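Local coordinates for apical membrane antigen AMA1 (Toxoplasma gondii ME49, PDB 4YIV), which takes part in host cell invasion as a component of the moving junction, the ring formed between the membranes of parasite and host cell, at residues F116-I127 with D132-K142. Numbering follows the deposited sequence.
Sequences FPMELLEKNSNI and DLGRCAEFAFK. With CD (cadmium ion), chain D.
The guanidinium end of R135 meets the backbone oxygens of L121 and I127 through two waters lying in the plane of the group. One accepts from R135 NE at 3.1 Å and meets L121 O and I127 O; the other accepts from R135 NH2 and meets I127 O. R135 thus illustrates how an extended side chain can serve polar and apolar neighbours at once, since its methylenes cross the M118 side chain at about a right angle, R135 CB 3.6 Å from M118 SD, and lie beside I127 CG2.

M118 CG stands anti to the backbone N (chi1 -180°), and the chain then bends twice, bringing CE to 4.0 Å from C136 CB. Further along, L121 sets CD2 against F139 CD1 at 3.8 Å, while the rings of F116 and F139 are tilted by only 25° but displaced laterally, centroids 5.0 Å apart. I127 CG2 lies alongside the E138 carboxylate, 3.3 Å from E138 OE2; this carboxylate is held by the backbone N atoms of K128 and A129 and by a salt bridge from K142 NZ to E138 OE1 (2.8 Å).

At the other end, E119 and E122 bind a cadmium ion, with E119 using both carboxylate oxygens. A water links E122 OE1 to D132 OD1, probably easing the approach of these two acids.

Helices 118-122 and 132-141 cross at 85°, their axes 9.9 Å apart, joined by a connection that includes the type I turn N124-I127. Strand 116-117 edges an antiparallel sheet next to strand 167-170, onto which F139 and A140 pack, and the C136-C168 disulfide ties helix 132-141 to that same strand.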
ATOM      1  N   PHE A 116      -8.395  -1.419 -18.657  1.00 27.55           N
ATOM      2  CA  PHE A 116      -9.820  -1.479 -18.927  1.00 25.19           C
ATOM      3  C   PHE A 116     -10.439  -0.189 -18.404  1.00 25.77           C
ATOM      4  O   PHE A 116     -10.108   0.251 -17.299  1.00 24.14           O
ATOM      5  CB  PHE A 116     -10.457  -2.696 -18.290  1.00 27.68           C
ATOM      6  CG  PHE A 116     -11.814  -3.019 -18.858  1.00 32.71           C
ATOM      7  CD1 PHE A 116     -11.935  -3.734 -20.050  1.00 34.63           C
ATOM      8  CD2 PHE A 116     -12.961  -2.587 -18.221  1.00 28.84           C
ATOM      9  CE1 PHE A 116     -13.185  -4.018 -20.591  1.00 36.46           C
ATOM     10  CE2 PHE A 116     -14.225  -2.885 -18.743  1.00 32.62           C
ATOM     11  CZ  PHE A 116     -14.333  -3.602 -19.929  1.00 36.56           C
ATOM     12  N   PRO A 117     -11.315   0.448 -19.203  1.00 29.70           N
ATOM     13  CA  PRO A 117     -11.808   1.760 -18.777  1.00 26.69           C
ATOM     14  C   PRO A 117     -12.852   1.674 -17.668  1.00 25.35           C
ATOM     15  O   PRO A 117     -13.780   0.871 -17.755  1.00 26.61           O
ATOM     16  CB  PRO A 117     -12.417   2.329 -20.058  1.00 30.53           C
ATOM     17  CG  PRO A 117     -12.902   1.116 -20.779  1.00 31.37           C
ATOM     18  CD  PRO A 117     -11.891   0.041 -20.499  1.00 31.97           C
ATOM     19  N   MET A 118     -12.702   2.510 -16.652  1.00 24.79           N
ATOM     20  CA  MET A 118     -13.600   2.505 -15.509  1.00 22.48           C
ATOM     21  C   MET A 118     -15.067   2.764 -15.930  1.00 28.77           C
ATOM     22  O   MET A 118     -16.016   2.283 -15.291  1.00 25.08           O
ATOM     23  CB  MET A 118     -13.153   3.551 -14.522  1.00 23.72           C
ATOM     24  CG  MET A 118     -14.012   3.643 -13.273  1.00 29.99           C
ATOM     25  SD  MET A 118     -14.158   2.063 -12.338  1.00 31.17           S
ATOM     26  CE  MET A 118     -12.418   1.684 -12.068  1.00 27.86           C
ATOM     27  N   GLU A 119     -15.264   3.506 -17.019  1.00 27.27           N
ATOM     28  CA  GLU A 119     -16.626   3.820 -17.445  1.00 26.12           C
ATOM     29  C   GLU A 119     -17.401   2.563 -17.751  1.00 26.28           C
ATOM     30  O   GLU A 119     -18.590   2.470 -17.462  1.00 28.88           O
ATOM     31  CB  GLU A 119     -16.605   4.757 -18.668  1.00 26.22           C
ATOM     32  CG  GLU A 119     -16.395   6.180 -18.300  1.00 28.19           C
ATOM     33  CD  GLU A 119     -17.558   6.756 -17.518  1.00 32.24           C
ATOM     34  OE1 GLU A 119     -18.700   6.632 -18.038  1.00 29.56           O
ATOM     35  OE2 GLU A 119     -17.318   7.290 -16.391  1.00 29.34           O
ATOM     36  N   LEU A 120     -16.746   1.576 -18.345  1.00 26.77           N
ATOM     37  CA  LEU A 120     -17.447   0.359 -18.674  1.00 26.85           C
ATOM     38  C   LEU A 120     -17.713  -0.478 -17.413  1.00 27.32           C
ATOM     39  O   LEU A 120     -18.728  -1.141 -17.342  1.00 26.87           O
ATOM     40  CB  LEU A 120     -16.678  -0.439 -19.728  1.00 30.51           C
ATOM     41  CG  LEU A 120     -17.020  -0.035 -21.163  1.00 35.80           C
ATOM     42  CD1 LEU A 120     -16.881   1.424 -21.389  1.00 35.22           C
ATOM     43  CD2 LEU A 120     -16.086  -0.766 -22.061  1.00 37.14           C
ATOM     44  N   LEU A 121     -16.837  -0.410 -16.413  1.00 25.47           N
ATOM     45  CA  LEU A 121     -17.035  -1.169 -15.182  1.00 24.13           C
ATOM     46  C   LEU A 121     -18.175  -0.569 -14.381  1.00 27.88           C
ATOM     47  O   LEU A 121     -18.965  -1.275 -13.756  1.00 27.53           O
ATOM     48  CB  LEU A 121     -15.771  -1.166 -14.319  1.00 25.57           C
ATOM     49  CG  LEU A 121     -14.525  -1.871 -14.885  1.00 25.29           C
ATOM     50  CD1 LEU A 121     -13.327  -1.698 -13.932  1.00 24.94           C
ATOM     51  CD2 LEU A 121     -14.812  -3.307 -15.101  1.00 28.03           C
ATOM     52  N   GLU A 122     -18.214   0.756 -14.361  1.00 23.88           N
ATOM     53  CA  GLU A 122     -19.289   1.476 -13.704  1.00 27.73           C
ATOM     54  C   GLU A 122     -20.677   1.065 -14.275  1.00 27.40           C
ATOM     55  O   GLU A 122     -21.690   1.044 -13.553  1.00 28.86           O
ATOM     56  CB  GLU A 122     -19.017   2.982 -13.870  1.00 31.63           C
ATOM     57  CG  GLU A 122     -20.220   3.864 -13.919  1.00 39.61           C
ATOM     58  CD  GLU A 122     -19.875   5.259 -14.413  1.00 39.26           C
ATOM     59  OE1 GLU A 122     -18.769   5.777 -14.109  1.00 38.55           O
ATOM     60  OE2 GLU A 122     -20.730   5.810 -15.123  1.00 35.14           O
ATOM     61  N   LYS A 123     -20.723   0.772 -15.567  1.00 26.26           N
ATOM     62  CA  LYS A 123     -21.986   0.454 -16.258  1.00 25.94           C
ATOM     63  C   LYS A 123     -22.304  -1.042 -16.271  1.00 33.82           C
ATOM     64  O   LYS A 123     -23.341  -1.463 -16.812  1.00 26.77           O
ATOM     65  CB  LYS A 123     -21.940   1.001 -17.685  1.00 27.78           C
ATOM     66  CG  LYS A 123     -21.958   2.533 -17.688  1.00 28.66           C
ATOM     67  CD  LYS A 123     -21.709   3.098 -19.069  1.00 28.66           C
ATOM     68  CE  LYS A 123     -21.531   4.616 -19.025  1.00 29.85           C
ATOM     69  NZ  LYS A 123     -22.760   5.332 -18.554  1.00 30.14           N
ATOM     70  N   ASN A 124     -21.426  -1.833 -15.654  1.00 27.52           N
ATOM     71  CA  ASN A 124     -21.571  -3.286 -15.640  1.00 26.46           C
ATOM     72  C   ASN A 124     -22.277  -3.670 -14.355  1.00 30.58           C
ATOM     73  O   ASN A 124     -21.732  -3.510 -13.277  1.00 26.51           O
ATOM     74  CB  ASN A 124     -20.201  -3.978 -15.739  1.00 29.36           C
ATOM     75  CG  ASN A 124     -20.305  -5.493 -15.856  1.00 34.46           C
ATOM     76  OD1 ASN A 124     -21.317  -6.105 -15.488  1.00 33.94           O
ATOM     77  ND2 ASN A 124     -19.219  -6.109 -16.306  1.00 33.39           N
ATOM     78  N   SER A 125     -23.512  -4.144 -14.484  1.00 30.20           N
ATOM     79  CA  SER A 125     -24.348  -4.483 -13.339  1.00 33.37           C
ATOM     80  C   SER A 125     -23.741  -5.611 -12.477  1.00 31.07           C
ATOM     81  O   SER A 125     -24.070  -5.764 -11.306  1.00 33.02           O
ATOM     82  CB  SER A 125     -25.740  -4.898 -13.846  1.00 36.10           C
ATOM     83  OG  SER A 125     -26.654  -4.904 -12.781  1.00 52.89           O
ATOM     84  N   ASN A 126     -22.865  -6.408 -13.076  1.00 32.27           N
ATOM     85  CA  ASN A 126     -22.197  -7.488 -12.359  1.00 31.86           C
ATOM     86  C   ASN A 126     -21.100  -6.997 -11.392  1.00 34.08           C
ATOM     87  O   ASN A 126     -20.686  -7.735 -10.503  1.00 31.10           O
ATOM     88  CB  ASN A 126     -21.598  -8.470 -13.355  1.00 34.47           C
ATOM     89  CG  ASN A 126     -22.655  -9.183 -14.189  1.00 50.41           C
ATOM     90  OD1 ASN A 126     -23.797  -9.371 -13.749  1.00 47.81           O
ATOM     91  ND2 ASN A 126     -22.265  -9.613 -15.393  1.00 58.17           N
ATOM     92  N   ILE A 127     -20.620  -5.768 -11.593  1.00 30.62           N
ATOM     93  CA  ILE A 127     -19.639  -5.145 -10.712  1.00 27.84           C
ATOM     94  C   ILE A 127     -20.359  -4.385  -9.575  1.00 32.03           C
ATOM     95  O   ILE A 127     -21.014  -3.369  -9.803  1.00 29.49           O
ATOM     96  CB  ILE A 127     -18.747  -4.183 -11.505  1.00 27.77           C
ATOM     97  CG1 ILE A 127     -18.040  -4.946 -12.632  1.00 30.46           C
ATOM     98  CG2 ILE A 127     -17.764  -3.471 -10.595  1.00 32.54           C
ATOM     99  CD1 ILE A 127     -16.986  -5.883 -12.169  1.00 32.20           C
ATOM    100  N   ASP A 132     -14.703   3.689  -7.373  1.00 21.49           N
ATOM    101  CA  ASP A 132     -14.044   3.381  -8.634  1.00 22.50           C
ATOM    102  C   ASP A 132     -12.854   2.485  -8.322  1.00 22.09           C
ATOM    103  O   ASP A 132     -12.607   1.519  -9.046  1.00 22.19           O
ATOM    104  CB  ASP A 132     -13.598   4.650  -9.378  1.00 24.40           C
ATOM    105  CG  ASP A 132     -14.766   5.329 -10.139  1.00 34.75           C
ATOM    106  OD1 ASP A 132     -15.841   4.709 -10.283  1.00 32.87           O
ATOM    107  OD2 ASP A 132     -14.619   6.488 -10.585  1.00 36.15           O
ATOM    108  N   LEU A 133     -12.124   2.792  -7.247  1.00 19.98           N
ATOM    109  CA  LEU A 133     -10.975   1.947  -6.895  1.00 20.88           C
ATOM    110  C   LEU A 133     -11.441   0.510  -6.626  1.00 20.01           C
ATOM    111  O   LEU A 133     -10.837  -0.482  -7.079  1.00 20.81           O
ATOM    112  CB  LEU A 133     -10.241   2.508  -5.687  1.00 21.44           C
ATOM    113  CG  LEU A 133      -9.054   1.631  -5.192  1.00 21.90           C
ATOM    114  CD1 LEU A 133      -8.039   1.344  -6.292  1.00 22.22           C
ATOM    115  CD2 LEU A 133      -8.323   2.314  -4.021  1.00 19.90           C
ATOM    116  N   GLY A 134     -12.540   0.387  -5.895  1.00 19.46           N
ATOM    117  CA  GLY A 134     -13.135  -0.915  -5.670  1.00 20.00           C
ATOM    118  C   GLY A 134     -13.590  -1.644  -6.910  1.00 22.21           C
ATOM    119  O   GLY A 134     -13.499  -2.864  -6.956  1.00 21.21           O
ATOM    120  N   ARG A 135     -14.088  -0.915  -7.913  1.00 21.98           N
ATOM    121  CA  ARG A 135     -14.532  -1.519  -9.158  1.00 22.43           C
ATOM    122  C   ARG A 135     -13.340  -2.118  -9.892  1.00 18.99           C
ATOM    123  O   ARG A 135     -13.437  -3.196 -10.514  1.00 19.97           O
ATOM    124  CB  ARG A 135     -15.226  -0.486 -10.057  1.00 24.66           C
ATOM    125  CG  ARG A 135     -16.595  -0.029  -9.536  1.00 26.65           C
ATOM    126  CD  ARG A 135     -17.316   0.939 -10.502  1.00 29.27           C
ATOM    127  NE  ARG A 135     -18.599   1.251  -9.867  1.00 30.43           N
ATOM    128  CZ  ARG A 135     -18.832   2.307  -9.092  1.00 30.61           C
ATOM    129  NH1 ARG A 135     -17.911   3.260  -8.917  1.00 30.93           N
ATOM    130  NH2 ARG A 135     -20.029   2.420  -8.504  1.00 32.39           N
ATOM    131  N   CYS A 136     -12.206  -1.449  -9.786  1.00 21.33           N
ATOM    132  CA  CYS A 136     -10.994  -1.967 -10.439  1.00 21.41           C
ATOM    133  C   CYS A 136     -10.544  -3.258  -9.734  1.00 18.44           C
ATOM    134  O   CYS A 136     -10.277  -4.287 -10.376  1.00 21.04           O
ATOM    135  CB  CYS A 136      -9.903  -0.908 -10.442  1.00 23.66           C
ATOM    136  SG  CYS A 136      -8.304  -1.436 -11.162  1.00 23.77           S
ATOM    137  N   ALA A 137     -10.461  -3.196  -8.422  1.00 19.28           N
ATOM    138  CA  ALA A 137     -10.098  -4.369  -7.629  1.00 21.41           C
ATOM    139  C   ALA A 137     -11.044  -5.559  -7.871  1.00 21.91           C
ATOM    140  O   ALA A 137     -10.610  -6.716  -7.950  1.00 21.23           O
ATOM    141  CB  ALA A 137     -10.079  -3.998  -6.173  1.00 21.21           C
ATOM    142  N   GLU A 138     -12.340  -5.285  -7.991  1.00 20.82           N
ATOM    143  CA  GLU A 138     -13.312  -6.343  -8.247  1.00 18.58           C
ATOM    144  C   GLU A 138     -13.108  -6.950  -9.622  1.00 21.94           C
ATOM    145  O   GLU A 138     -13.208  -8.163  -9.801  1.00 22.09           O
ATOM    146  CB  GLU A 138     -14.732  -5.782  -8.080  1.00 23.55           C
ATOM    147  CG  GLU A 138     -15.846  -6.810  -8.226  1.00 30.17           C
ATOM    148  CD  GLU A 138     -17.230  -6.206  -7.963  1.00 29.76           C
ATOM    149  OE1 GLU A 138     -18.210  -6.964  -8.068  1.00 33.88           O
ATOM    150  OE2 GLU A 138     -17.329  -4.982  -7.672  1.00 32.30           O
ATOM    151  N   PHE A 139     -12.802  -6.097 -10.594  1.00 20.83           N
ATOM    152  CA  PHE A 139     -12.468  -6.540 -11.932  1.00 22.58           C
ATOM    153  C   PHE A 139     -11.269  -7.489 -11.918  1.00 24.79           C
ATOM    154  O   PHE A 139     -11.267  -8.524 -12.592  1.00 24.52           O
ATOM    155  CB  PHE A 139     -12.169  -5.344 -12.820  1.00 22.51           C
ATOM    156  CG  PHE A 139     -11.794  -5.716 -14.214  1.00 28.35           C
ATOM    157  CD1 PHE A 139     -12.682  -6.407 -15.016  1.00 29.13           C
ATOM    158  CD2 PHE A 139     -10.547  -5.361 -14.727  1.00 27.92           C
ATOM    159  CE1 PHE A 139     -12.330  -6.766 -16.319  1.00 33.58           C
ATOM    160  CE2 PHE A 139     -10.176  -5.717 -16.027  1.00 28.47           C
ATOM    161  CZ  PHE A 139     -11.058  -6.404 -16.822  1.00 30.21           C
ATOM    162  N   ALA A 140     -10.261  -7.139 -11.134  1.00 21.08           N
ATOM    163  CA  ALA A 140      -9.089  -8.018 -10.980  1.00 23.23           C
ATOM    164  C   ALA A 140      -9.491  -9.327 -10.268  1.00 22.99           C
ATOM    165  O   ALA A 140      -9.063 -10.430 -10.660  1.00 22.39           O
ATOM    166  CB  ALA A 140      -7.995  -7.294 -10.208  1.00 20.99           C
ATOM    167  N   PHE A 141     -10.335  -9.224  -9.255  1.00 21.46           N
ATOM    168  CA  PHE A 141     -10.745 -10.434  -8.531  1.00 23.25           C
ATOM    169  C   PHE A 141     -11.523 -11.395  -9.444  1.00 27.00           C
ATOM    170  O   PHE A 141     -11.412 -12.622  -9.308  1.00 25.91           O
ATOM    171  CB  PHE A 141     -11.583 -10.106  -7.302  1.00 23.37           C
ATOM    172  CG  PHE A 141     -11.924 -11.317  -6.493  1.00 23.38           C
ATOM    173  CD1 PHE A 141     -10.949 -11.964  -5.730  1.00 23.51           C
ATOM    174  CD2 PHE A 141     -13.212 -11.858  -6.534  1.00 26.76           C
ATOM    175  CE1 PHE A 141     -11.263 -13.112  -4.997  1.00 27.18           C
ATOM    176  CE2 PHE A 141     -13.530 -13.009  -5.808  1.00 29.83           C
ATOM    177  CZ  PHE A 141     -12.560 -13.638  -5.041  1.00 24.71           C
ATOM    178  N   LYS A 142     -12.262 -10.840 -10.410  1.00 26.01           N
ATOM    179  CA  LYS A 142     -13.040 -11.655 -11.331  1.00 27.70           C
ATOM    180  C   LYS A 142     -12.288 -12.055 -12.598  1.00 32.75           C
ATOM    181  O   LYS A 142     -12.866 -12.657 -13.489  1.00 34.30           O
ATOM    182  CB  LYS A 142     -14.339 -10.903 -11.674  1.00 29.50           C
ATOM    183  CG  LYS A 142     -15.225 -10.797 -10.451  1.00 32.97           C
ATOM    184  CD  LYS A 142     -16.521 -10.013 -10.691  1.00 31.04           C
ATOM    185  CE  LYS A 142     -17.331 -10.002  -9.402  1.00 34.61           C
ATOM    186  NZ  LYS A 142     -18.642  -9.325  -9.532  1.00 36.99           N
TER
HETATM  187 CD    CD D 503     -19.699   7.742 -15.968  0.75 26.02          CD
HETATM  188  O   HOH W   1     -20.293  -0.979 -11.309  1.00 33.30           O
HETATM  189  O   HOH W   2     -17.883   5.991 -11.174  1.00 37.67           O
HETATM  190  O   HOH W   3     -18.888   8.919 -13.976  1.00 40.57           O
HETATM  191  O   HOH W   4     -21.258  -0.511  -8.912  1.00 41.59           O